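Local atomic coordinates of putative 6-pyruvoyl tetrahydrobiopterin synthase (Caenorhabditis elegans, PDB entry 2G64), a protein that probably converts 7,8-dihydroneopterin triphosphate into 6-pyruvoyl tetrahydropterin with loss of triphosphate, a zinc-dependent step in tetrahydrobiopterin biosynthesis. Residues V52-E57 and S120-V125; P5-E10 and G56-T61. The protein carries 1 engineered substitution. All coordinates share one frame; numbering follows the deposited sequence. Where two conformers were deposited one is given.

Contact 1 of 2, residues V52-E57 and S120-V125; sequences VKLRGE and SVLYKV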
loop_
_atom_site.group_PDB
_atom_site.type_symbol
_atom_site.label_atom_id
_atom_site.label_comp_id
_atom_site.label_asym_id
_atom_site.label_seq_id
_atom_site.Cartn_x
_atom_site.Cartn_y
_atom_site.Cartn_z
ATOM N N VAL A 52 -10.309 14.073 0.567
ATOM C CA VAL A 52 -11.041 15.264 0.997
ATOM C C VAL A 52 -10.967 15.299 2.510
ATOM O O VAL A 52 -11.472 14.392 3.180
ATOM C CB VAL A 52 -12.517 15.190 0.558
ATOM C CG1 VAL A 52 -13.361 16.284 1.258
ATOM C CG2 VAL A 52 -12.585 15.298 -0.957
ATOM N N LYS A 53 -10.317 16.337 3.032
ATOM C CA LYS A 53 -10.074 16.442 4.467
ATOM C C LYS A 53 -10.874 17.607 5.064
ATOM O O LYS A 53 -10.827 18.731 4.572
ATOM C CB LYS A 53 -8.569 16.625 4.736
ATOM C CG LYS A 53 -8.147 16.555 6.219
ATOM C CD LYS A 53 -6.621 16.596 6.287
ATOM C CE LYS A 53 -6.114 16.461 7.706
ATOM N NZ LYS A 53 -4.668 16.090 7.765
ATOM N N LEU A 54 -11.605 17.300 6.126
ATOM C CA LEU A 54 -12.465 18.265 6.804
ATOM C C LEU A 54 -11.876 18.472 8.191
ATOM O O LEU A 54 -11.197 17.582 8.717
ATOM C CB LEU A 54 -13.877 17.681 6.933
ATOM C CG LEU A 54 -14.514 17.115 5.649
ATOM C CD1 LEU A 54 -15.977 16.732 5.961
ATOM C CD2 LEU A 54 -14.466 18.132 4.506
ATOM N N ARG A 55 -12.106 19.638 8.784
ATOM C CA ARG A 55 -11.656 19.861 10.160
ATOM C C ARG A 55 -12.735 20.653 10.903
ATOM O O ARG A 55 -13.281 21.632 10.371
ATOM C CB ARG A 55 -10.340 20.648 10.150
ATOM C CG ARG A 55 -9.763 20.929 11.527
ATOM C CD ARG A 55 -8.420 21.630 11.385
ATOM N NE ARG A 55 -7.731 21.721 12.663
ATOM C CZ ARG A 55 -7.861 22.738 13.510
ATOM N NH1 ARG A 55 -8.664 23.750 13.214
ATOM N NH2 ARG A 55 -7.194 22.739 14.657
ATOM N N GLY A 56 -13.056 20.242 12.118
ATOM C CA GLY A 56 -14.130 20.931 12.841
ATOM C C GLY A 56 -14.370 20.307 14.189
ATOM O O GLY A 56 -13.769 19.278 14.529
ATOM N N GLU A 57 -15.242 20.941 14.968
ATOM C CA GLU A 57 -15.639 20.373 16.251
ATOM C C GLU A 57 -16.380 19.052 16.099
ATOM O O GLU A 57 -17.284 18.919 15.253
ATOM C CB GLU A 57 -16.573 21.330 16.993
ATOM C CG GLU A 57 -15.894 22.571 17.521
ATOM C CD GLU A 57 -16.912 23.498 18.140
ATOM O OE1 GLU A 57 -17.544 23.116 19.146
ATOM O OE2 GLU A 57 -17.090 24.604 17.607
ATOM N N SER A 120 -17.930 25.230 5.276
ATOM C CA SER A 120 -17.004 25.836 6.240
ATOM C C SER A 120 -15.978 24.839 6.821
ATOM O O SER A 120 -14.858 25.227 7.140
ATOM C CB SER A 120 -17.773 26.542 7.373
ATOM O OG SER A 120 -18.370 25.585 8.237
ATOM N N VAL A 121 -16.355 23.565 6.938
ATOM C CA VAL A 121 -15.411 22.546 7.424
ATOM C C VAL A 121 -14.417 21.992 6.389
ATOM O O VAL A 121 -13.530 21.228 6.760
ATOM C CB VAL A 121 -16.099 21.358 8.159
ATOM C CG1 VAL A 121 -16.784 21.832 9.439
ATOM C CG2 VAL A 121 -17.058 20.627 7.241
ATOM N N LEU A 122 -14.545 22.373 5.116
ATOM C CA LEU A 122 -13.588 21.872 4.120
ATOM C C LEU A 122 -12.213 22.433 4.433
ATOM O O LEU A 122 -12.030 23.654 4.551
ATOM C CB LEU A 122 -14.006 22.230 2.679
ATOM C CG LEU A 122 -13.012 21.825 1.576
ATOM C CD1 LEU A 122 -12.790 20.286 1.572
ATOM C CD2 LEU A 122 -13.506 22.336 0.225
ATOM N N TYR A 123 -11.232 21.547 4.566
ATOM C CA TYR A 123 -9.947 21.971 5.048
ATOM C C TYR A 123 -8.839 21.759 3.992
ATOM O O TYR A 123 -8.010 22.632 3.767
ATOM C CB TYR A 123 -9.645 21.276 6.381
ATOM C CG TYR A 123 -8.255 21.553 6.894
ATOM C CD1 TYR A 123 -7.923 22.794 7.416
ATOM C CD2 TYR A 123 -7.265 20.580 6.822
ATOM C CE1 TYR A 123 -6.639 23.050 7.863
ATOM C CE2 TYR A 123 -5.983 20.832 7.251
ATOM C CZ TYR A 123 -5.678 22.064 7.776
ATOM O OH TYR A 123 -4.397 22.303 8.208
ATOM N N LYS A 124 -8.827 20.601 3.344
ATOM C CA LYS A 124 -7.748 20.329 2.397
ATOM C C LYS A 124 -8.179 19.307 1.355
ATOM O O LYS A 124 -8.909 18.352 1.669
ATOM C CB LYS A 124 -6.510 19.831 3.128
ATOM C CG LYS A 124 -5.325 19.595 2.184
ATOM C CD LYS A 124 -4.077 19.239 2.942
ATOM C CE LYS A 124 -3.886 17.737 2.982
ATOM N NZ LYS A 124 -2.689 17.314 3.802
ATOM N N VAL A 125 -7.720 19.497 0.123
ATOM C CA VAL A 125 -7.869 18.464 -0.907
ATOM C C VAL A 125 -6.482 17.957 -1.295
ATOM O O VAL A 125 -5.537 18.739 -1.424
ATOM C CB VAL A 125 -8.595 19.045 -2.165
ATOM C CG1 VAL A 125 -8.207 18.288 -3.437
ATOM C CG2 VAL A 125 -10.107 19.025 -1.969
#
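Lys-53 and Leu-54 meet Val-121 to Lys-124 in an antiparallel pairing of neighbouring strands, 44-57 and 122-128, inside the sheet of the subunit. The register slips by one residue here, and Lys-53 O carries the consequence: it accepts from Tyr-123 N at 2.8 Å, in the carbonyl plane, and from Lys-124 N at 3.0 Å, tilted 24° from that plane. Lys-53 N answers with a bond to Lys-124 O. Further along, Val-121 O takes Arg-55 N at 2.9 Å and also receives a C-H...O contact from Leu-54 CA at 3.1 Å.

The extra residue turns Tyr-123 toward the neighbouring strand. CG stands anti to the backbone N (chi1 174°), and the ring has Arg-55 over one face and Lys-53 at its edge. Arg-55 passes obliquely, its CD 4.1 Å above the Tyr-123 ring plane and displaced toward the rim at CD1 and CE1. Lys-53 runs alongside, pointing the same way as the tyrosine, and Lys-53 CD lies 4.1 Å from Tyr-123 CD2. The phenol OH is hydrogen-bonded to Lys-138 and to a glycerol probably left from crystallisation. That glycerol also bonds Lys-124 NZ, which lies 4.6 Å from Lys-53 NZ; two like charges so close would probably repel.

Val-52 and Val-125 line the other face, where the side chains of Val-52 and Leu-122 cross at about a right angle and meet through Val-52 CG1 and Leu-122 CD1. Leu-122 CD1 also reaches Leu-54 CD2, at 4.0 Å, and the apolar group continues into helices 68-80 and 101-115. Two residues set against one, with a shared carbonyl, make this a classic beta bulge, set in the antiparallel sheet with two helices on one face that characterises the T-fold of 6-pyruvoyl tetrahydropterin synthases.

Contact 2 of 2, residues P5-E10 and G56-T61; sequences PIVTME and GEVDPT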
loop_
_atom_site.group_PDB
_atom_site.type_symbol
_atom_site.label_atom_id
_atom_site.label_comp_id
_atom_site.label_asym_id
_atom_site.label_seq_id
_atom_site.Cartn_x
_atom_site.Cartn_y
_atom_site.Cartn_z
ATOM N N PRO A 5 -13.792 19.230 21.098
ATOM C CA PRO A 5 -12.482 18.924 20.502
ATOM C C PRO A 5 -12.526 19.109 18.990
ATOM O O PRO A 5 -13.543 18.805 18.363
ATOM C CB PRO A 5 -12.287 17.440 20.828
ATOM C CG PRO A 5 -13.119 17.207 22.052
ATOM C CD PRO A 5 -14.322 18.111 21.900
ATOM N N ILE A 6 -11.414 19.568 18.426
ATOM C CA ILE A 6 -11.282 19.734 16.985
ATOM C C ILE A 6 -10.563 18.495 16.415
ATOM O O ILE A 6 -9.483 18.118 16.868
ATOM C CB ILE A 6 -10.464 20.993 16.637
ATOM C CG1 ILE A 6 -11.093 22.247 17.261
ATOM C CG2 ILE A 6 -10.334 21.165 15.117
ATOM C CD1 ILE A 6 -12.555 22.420 16.948
ATOM N N VAL A 7 -11.192 17.856 15.445
ATOM C CA VAL A 7 -10.644 16.621 14.869
ATOM C C VAL A 7 -10.724 16.783 13.341
ATOM O O VAL A 7 -11.549 17.552 12.825
ATOM C CB VAL A 7 -11.480 15.394 15.347
ATOM C CG1 VAL A 7 -11.237 14.126 14.500
ATOM C CG2 VAL A 7 -11.281 15.143 16.847
ATOM N N THR A 8 -9.874 16.065 12.614
ATOM C CA THR A 8 -9.999 16.044 11.159
ATOM C C THR A 8 -10.622 14.722 10.702
ATOM O O THR A 8 -10.482 13.688 11.364
ATOM C CB THR A 8 -8.636 16.218 10.418
ATOM O OG1 THR A 8 -7.787 15.105 10.685
ATOM C CG2 THR A 8 -7.917 17.520 10.837
ATOM N N MET A 9 -11.320 14.791 9.581
ATOM C CA MET A 9 -11.958 13.627 8.974
ATOM C C MET A 9 -11.635 13.692 7.480
ATOM O O MET A 9 -11.890 14.720 6.803
ATOM C CB MET A 9 -13.470 13.724 9.182
ATOM C CG MET A 9 -14.308 12.825 8.294
ATOM S SD MET A 9 -16.048 13.257 8.510
ATOM C CE MET A 9 -16.770 12.196 7.260
ATOM N N GLU A 10 -11.070 12.602 6.968
ATOM C CA GLU A 10 -10.602 12.586 5.589
ATOM C C GLU A 10 -11.167 11.367 4.898
ATOM O O GLU A 10 -11.173 10.281 5.458
ATOM C CB GLU A 10 -9.073 12.571 5.544
ATOM C CG GLU A 10 -8.491 12.581 4.129
ATOM C CD GLU A 10 -6.979 12.728 4.151
ATOM O OE1 GLU A 10 -6.288 11.951 4.857
ATOM O OE2 GLU A 10 -6.470 13.637 3.480
ATOM N N GLY A 56 -13.056 20.242 12.118
ATOM C CA GLY A 56 -14.130 20.931 12.841
ATOM C C GLY A 56 -14.370 20.307 14.189
ATOM O O GLY A 56 -13.769 19.278 14.529
ATOM N N GLU A 57 -15.242 20.941 14.968
ATOM C CA GLU A 57 -15.639 20.373 16.251
ATOM C C GLU A 57 -16.380 19.052 16.099
ATOM O O GLU A 57 -17.284 18.919 15.253
ATOM C CB GLU A 57 -16.573 21.330 16.993
ATOM C CG GLU A 57 -15.894 22.571 17.521
ATOM C CD GLU A 57 -16.912 23.498 18.140
ATOM O OE1 GLU A 57 -17.544 23.116 19.146
ATOM O OE2 GLU A 57 -17.090 24.604 17.607
ATOM N N VAL A 58 -16.060 18.108 16.980
ATOM C CA VAL A 58 -16.837 16.872 17.101
ATOM C C VAL A 58 -18.235 17.191 17.655
ATOM O O VAL A 58 -18.370 17.885 18.654
ATOM C CB VAL A 58 -16.126 15.862 18.033
ATOM C CG1 VAL A 58 -16.935 14.571 18.170
ATOM C CG2 VAL A 58 -14.691 15.579 17.554
ATOM N N ASP A 59 -19.281 16.702 16.997
ATOM C CA ASP A 59 -20.632 16.890 17.522
ATOM C C ASP A 59 -20.841 16.000 18.765
ATOM O O ASP A 59 -20.522 14.797 18.752
ATOM C CB ASP A 59 -21.655 16.527 16.439
ATOM C CG ASP A 59 -23.070 16.850 16.860
ATOM O OD1 ASP A 59 -23.483 18.004 16.676
ATOM O OD2 ASP A 59 -23.748 15.965 17.405
ATOM N N PRO A 60 -21.396 16.574 19.844
ATOM C CA PRO A 60 -21.524 15.782 21.067
ATOM C C PRO A 60 -22.536 14.646 20.923
ATOM O O PRO A 60 -22.423 13.657 21.628
ATOM C CB PRO A 60 -22.017 16.802 22.120
ATOM C CG PRO A 60 -22.637 17.911 21.339
ATOM C CD PRO A 60 -21.894 17.957 20.010
ATOM N N THR A 61 -23.517 14.786 20.030
ATOM C CA THR A 61 -24.537 13.754 19.902
ATOM C C THR A 61 -24.154 12.647 18.904
ATOM O O THR A 61 -24.190 11.456 19.233
ATOM C CB THR A 61 -25.910 14.367 19.553
ATOM O OG1 THR A 61 -26.258 15.342 20.552
ATOM C CG2 THR A 61 -26.991 13.289 19.537
#
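Val-58, Gly-56 and Ile-6 bring the beginning of strand 6-19 against the end of strand 44-57. Val-58 is held through its backbone, its N donating to Pro-5 O at 3.0 Å with a C=O...donor angle of 177°. Its CG2 reaches Val-7 CG2 at 3.5 Å in the conformer given, one of two deposited, so this close methyl contact is less certain than the bond.

Gly-56 and Val-7 form an antiparallel hydrogen-bonded pair: Val-7 N donates to Gly-56 O at 3.1 Å, and Gly-56 N returns a bond to Val-7 O at 3.2 Å. Strand 6-19 is bounded on its other side by a second subunit: residues 7 to 10 pair antiparallel with one of its strands, so the sheet runs on across the interface, as in the trimers of this enzyme family.

On the face shared by Ile-6 and Glu-57, a non-hydrogen-bonded pair, chi2 of -52° swings Ile-6 CD1 over the stem of the glutamate, 3.4 Å from Glu-57 CG and 3.7 Å from Glu-57 N. An alanine in place of Ile-6 would probably leave a gap beside Glu-57 CG, whose stem would lose its packing partner, with the carboxylate still held through the bond that Glu-57 OE1 accepts from Met-4 N.

How the contacts relate
Strand 44-57 serves both contacts, with strand 122-128 along one edge and strand 6-19 along the other; Gly-56 and Glu-57 belong to both. Each is partly buried, but contact 1 lies nearer the middle of the subunit, its centre about 13 Å from that of the chain, against about 23 Å for contact 2. Contact 1 joins apolar packing under the helices to a polar face of lysines and tyrosine. Contact 2 is smaller, largely backbone bonds and aliphatic groups, and borders another subunit. They touch directly: Leu-54 N probably bonds Met-9 O at 2.7 Å, and Arg-55 CZ packs on Ile-6 CG2 at 3.3 Å.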